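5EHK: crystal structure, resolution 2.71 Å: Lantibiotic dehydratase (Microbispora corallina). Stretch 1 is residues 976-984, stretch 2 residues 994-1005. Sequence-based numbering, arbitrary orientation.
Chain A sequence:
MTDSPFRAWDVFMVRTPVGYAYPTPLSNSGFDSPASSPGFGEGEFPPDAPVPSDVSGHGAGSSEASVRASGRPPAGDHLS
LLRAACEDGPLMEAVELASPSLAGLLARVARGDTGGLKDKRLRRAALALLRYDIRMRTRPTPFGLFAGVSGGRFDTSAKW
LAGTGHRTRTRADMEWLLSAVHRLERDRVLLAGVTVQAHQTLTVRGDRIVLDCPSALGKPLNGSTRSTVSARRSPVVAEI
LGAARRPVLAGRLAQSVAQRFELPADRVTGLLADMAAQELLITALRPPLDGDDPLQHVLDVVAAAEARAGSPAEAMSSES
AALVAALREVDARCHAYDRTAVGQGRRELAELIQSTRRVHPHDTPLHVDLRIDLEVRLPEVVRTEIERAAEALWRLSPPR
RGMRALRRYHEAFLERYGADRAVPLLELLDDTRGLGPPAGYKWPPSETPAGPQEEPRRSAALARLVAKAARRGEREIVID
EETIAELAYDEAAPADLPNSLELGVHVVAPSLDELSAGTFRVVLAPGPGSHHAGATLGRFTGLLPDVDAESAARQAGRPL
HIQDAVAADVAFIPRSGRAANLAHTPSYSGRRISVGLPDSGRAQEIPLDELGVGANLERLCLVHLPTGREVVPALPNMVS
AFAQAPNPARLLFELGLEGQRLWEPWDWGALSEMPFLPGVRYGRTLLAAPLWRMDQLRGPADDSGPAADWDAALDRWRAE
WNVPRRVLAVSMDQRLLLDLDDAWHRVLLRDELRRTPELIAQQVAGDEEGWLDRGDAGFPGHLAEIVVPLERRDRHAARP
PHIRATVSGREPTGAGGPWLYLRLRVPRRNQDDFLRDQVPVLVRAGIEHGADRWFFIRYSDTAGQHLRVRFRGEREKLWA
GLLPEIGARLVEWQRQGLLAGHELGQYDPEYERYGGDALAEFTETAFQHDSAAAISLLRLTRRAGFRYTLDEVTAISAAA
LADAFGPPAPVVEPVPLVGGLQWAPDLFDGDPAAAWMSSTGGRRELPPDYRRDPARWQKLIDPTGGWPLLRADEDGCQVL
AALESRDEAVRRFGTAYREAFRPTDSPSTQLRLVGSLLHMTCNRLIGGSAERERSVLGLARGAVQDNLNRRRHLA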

# COMPACT_ATOMS: atom_id res chain seq x y z
N PRO A 976 14.12 9.97 -34.44
CA PRO A 976 14.75 9.99 -33.12
C PRO A 976 14.18 8.84 -32.28
O PRO A 976 12.97 8.80 -32.02
CB PRO A 976 14.35 11.36 -32.55
CG PRO A 976 13.09 11.72 -33.29
CD PRO A 976 13.27 11.16 -34.67
N LEU A 977 15.05 7.91 -31.91
CA LEU A 977 14.67 6.75 -31.11
C LEU A 977 14.98 6.90 -29.62
O LEU A 977 15.93 7.59 -29.23
CB LEU A 977 15.35 5.49 -31.66
CG LEU A 977 14.52 4.22 -31.83
CD1 LEU A 977 13.57 4.34 -33.01
CD2 LEU A 977 15.43 3.01 -32.00
N VAL A 978 14.20 6.20 -28.80
CA VAL A 978 14.30 6.25 -27.35
C VAL A 978 15.71 5.94 -26.84
O VAL A 978 16.11 6.39 -25.76
CB VAL A 978 13.31 5.24 -26.71
CG1 VAL A 978 13.21 5.45 -25.20
CG2 VAL A 978 11.94 5.37 -27.36
N GLY A 979 16.48 5.19 -27.62
CA GLY A 979 17.79 4.76 -27.20
C GLY A 979 18.90 5.67 -27.69
O GLY A 979 20.05 5.52 -27.30
N GLY A 980 18.55 6.62 -28.54
CA GLY A 980 19.53 7.53 -29.10
C GLY A 980 19.93 7.11 -30.50
O GLY A 980 20.61 7.86 -31.21
N LEU A 981 19.51 5.92 -30.90
CA LEU A 981 19.81 5.42 -32.24
C LEU A 981 19.09 6.31 -33.24
O LEU A 981 17.98 6.77 -33.00
CB LEU A 981 19.36 3.96 -32.40
CG LEU A 981 20.02 3.01 -33.42
CD1 LEU A 981 19.65 1.56 -33.12
CD2 LEU A 981 19.67 3.35 -34.87
N GLN A 982 19.74 6.57 -34.37
CA GLN A 982 19.12 7.36 -35.40
C GLN A 982 18.47 6.39 -36.38
O GLN A 982 19.06 6.03 -37.40
CB GLN A 982 20.17 8.23 -36.09
CG GLN A 982 20.75 9.30 -35.17
CD GLN A 982 19.67 10.14 -34.53
OE1 GLN A 982 18.75 10.62 -35.19
NE2 GLN A 982 19.76 10.31 -33.21
N TRP A 983 17.27 5.96 -36.02
CA TRP A 983 16.55 4.98 -36.81
C TRP A 983 16.36 5.51 -38.22
O TRP A 983 15.81 6.59 -38.41
CB TRP A 983 15.21 4.64 -36.17
CG TRP A 983 14.22 4.09 -37.14
CD1 TRP A 983 13.21 4.77 -37.76
CD2 TRP A 983 14.14 2.75 -37.62
NE1 TRP A 983 12.50 3.93 -38.59
CE2 TRP A 983 13.05 2.69 -38.52
CE3 TRP A 983 14.88 1.59 -37.38
CZ2 TRP A 983 12.69 1.52 -39.18
CZ3 TRP A 983 14.52 0.45 -38.03
CH2 TRP A 983 13.44 0.41 -38.92
N ALA A 984 16.82 4.74 -39.20
CA ALA A 984 16.77 5.13 -40.59
C ALA A 984 16.77 3.89 -41.49
O ALA A 984 17.75 3.13 -41.48
CB ALA A 984 17.95 6.03 -40.92
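Stretch 2 994-1005: AAWMSSTGGRRE

Stretch 2 enters as the last part of a helix, leaves it through a run of turns, and passes stretch 1 in the opposite sense: its early residues lie by W983, its middle by L981 and L977, and its later glycines by the turn at G979. No hydrogen bond joins the two segments; the contact is made by van der Waals packing, with one loose polar approach at R1004.

A994, in the helix (phi/psi -62/-37), stays clear of stretch 1, but its carbonyl O accepts a 2.6 Å hydrogen bond from S998 OG. A995 is the first to touch. Its CA-to-CB bond points sideways, and its CB lies 4.1 Å from CH2 of W983, the residue that gives up most area to the contact. The carbonyl O of A995 is modelled too close to the edge of that indole for its exact place to be trusted. W996 starts out away from stretch 1, yet with chi1 in the m well its ring swings back, bringing CE3 to 4.3 Å from W983 CH2. The six-membered rings of the two tryptophans are inclined by 30° with centroids 5.8 Å apart, near parallel but slid so far that they barely overlap. M997 points away.

S998 points toward stretch 1 and meets both leucines. Its O is 3.4 Å from L977 CD2, and its CB is 4.0 Å from L981 CD1. S999 touches L977 through its backbone: its CA lies 3.8 Å from L977 CD2, while its OG, with chi1 in the p well, donates to W996 O at 2.6 Å. T1000 points away.

The chain then extends through G1001 (180/161) and G1002 (-75/148) to the tightest backbone approach, where G1002 CA stands 4.0 Å from G979 CA. G979 is the third residue of the type I turn from L977 to G980, and a CB there would come within 2.7 Å of G1002 CA, a clash. A CB on G1002 would also be tight, 3.5 Å from G979 CA. The rule is plain: two backbones this close need glycine at G979 and leave little room at G1002.

R1003 sets out sideways and makes no contact. R1004 starts sideways but bends back, through chi1 and chi3 both p, to set NH1 3.6 Å from G979 O near the guanidinium plane, a polar approach rather than a hydrogen bond. E1005 points toward stretch 1 without reaching it; its N donates to G1002 O at 3.0 Å.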

# COMPACT_ATOMS: atom_id res chain seq x y z
N ALA A 994 17.34 -6.86 -38.88
CA ALA A 994 18.11 -5.85 -38.16
C ALA A 994 17.33 -4.53 -38.11
O ALA A 994 17.39 -3.82 -37.11
CB ALA A 994 19.50 -5.68 -38.76
N ALA A 995 16.63 -4.22 -39.20
CA ALA A 995 15.79 -3.02 -39.27
C ALA A 995 14.89 -2.97 -38.05
O ALA A 995 15.09 -2.15 -37.16
CB ALA A 995 14.94 -3.04 -40.53
N TRP A 996 13.94 -3.88 -38.00
CA TRP A 996 12.96 -3.90 -36.91
C TRP A 996 13.55 -4.18 -35.52
O TRP A 996 13.19 -3.50 -34.56
CB TRP A 996 11.84 -4.88 -37.24
CG TRP A 996 11.16 -4.53 -38.51
CD1 TRP A 996 11.09 -5.28 -39.65
CD2 TRP A 996 10.42 -3.34 -38.77
NE1 TRP A 996 10.37 -4.62 -40.61
CE2 TRP A 996 9.94 -3.42 -40.09
CE3 TRP A 996 10.12 -2.20 -38.02
CZ2 TRP A 996 9.18 -2.42 -40.68
CZ3 TRP A 996 9.37 -1.21 -38.60
CH2 TRP A 996 8.91 -1.32 -39.91
N MET A 997 14.48 -5.12 -35.41
CA MET A 997 15.08 -5.39 -34.11
C MET A 997 15.81 -4.17 -33.55
O MET A 997 16.07 -4.10 -32.35
CB MET A 997 16.03 -6.59 -34.17
CG MET A 997 15.35 -7.93 -34.42
SD MET A 997 13.96 -8.26 -33.31
CE MET A 997 14.72 -8.16 -31.69
N SER A 998 16.13 -3.19 -34.39
CA SER A 998 16.85 -2.02 -33.90
C SER A 998 15.94 -1.04 -33.19
O SER A 998 16.41 -0.21 -32.38
CB SER A 998 17.68 -1.34 -35.00
OG SER A 998 18.68 -2.21 -35.50
N SER A 999 14.64 -1.11 -33.49
CA SER A 999 13.66 -0.18 -32.91
C SER A 999 13.27 -0.65 -31.51
O SER A 999 12.44 -0.05 -30.83
CB SER A 999 12.41 -0.11 -33.77
OG SER A 999 11.85 -1.41 -33.90
N THR A 1000 13.90 -1.74 -31.10
CA THR A 1000 13.50 -2.49 -29.94
C THR A 1000 14.36 -2.20 -28.69
O THR A 1000 14.01 -2.62 -27.59
CB THR A 1000 13.49 -3.98 -30.30
OG1 THR A 1000 12.24 -4.56 -29.93
CG2 THR A 1000 14.66 -4.73 -29.68
N GLY A 1001 15.46 -1.48 -28.86
CA GLY A 1001 16.30 -1.13 -27.72
C GLY A 1001 17.55 -0.31 -28.02
O GLY A 1001 18.01 -0.22 -29.16
N GLY A 1002 18.07 0.32 -26.97
CA GLY A 1002 19.32 1.07 -27.04
C GLY A 1002 20.44 0.06 -27.10
O GLY A 1002 20.31 -1.03 -26.53
N ARG A 1003 21.52 0.40 -27.78
CA ARG A 1003 22.64 -0.54 -27.93
C ARG A 1003 23.22 -0.96 -26.58
O ARG A 1003 23.68 -2.09 -26.43
CB ARG A 1003 23.72 0.06 -28.84
CG ARG A 1003 24.93 -0.85 -29.05
CD ARG A 1003 24.59 -2.07 -29.90
NE ARG A 1003 25.75 -2.92 -30.16
CZ ARG A 1003 25.70 -4.05 -30.86
NH1 ARG A 1003 24.54 -4.47 -31.36
NH2 ARG A 1003 26.80 -4.76 -31.07
N ARG A 1004 23.17 -0.06 -25.61
CA ARG A 1004 23.72 -0.31 -24.28
C ARG A 1004 22.83 -1.23 -23.43
O ARG A 1004 23.31 -1.84 -22.48
CB ARG A 1004 23.97 1.00 -23.54
CG ARG A 1004 22.73 1.82 -23.26
CD ARG A 1004 23.12 3.14 -22.65
NE ARG A 1004 24.05 3.84 -23.52
CZ ARG A 1004 23.70 4.68 -24.49
NH1 ARG A 1004 22.42 4.95 -24.71
NH2 ARG A 1004 24.64 5.25 -25.23
N GLU A 1005 21.55 -1.32 -23.80
CA GLU A 1005 20.59 -2.11 -23.04
C GLU A 1005 20.70 -3.60 -23.38
O GLU A 1005 19.86 -4.40 -22.95
CB GLU A 1005 19.16 -1.66 -23.39
CG GLU A 1005 18.80 -0.22 -23.06
CD GLU A 1005 17.34 0.11 -23.40
OE1 GLU A 1005 16.66 -0.73 -24.04
OE2 GLU A 1005 16.87 1.20 -23.02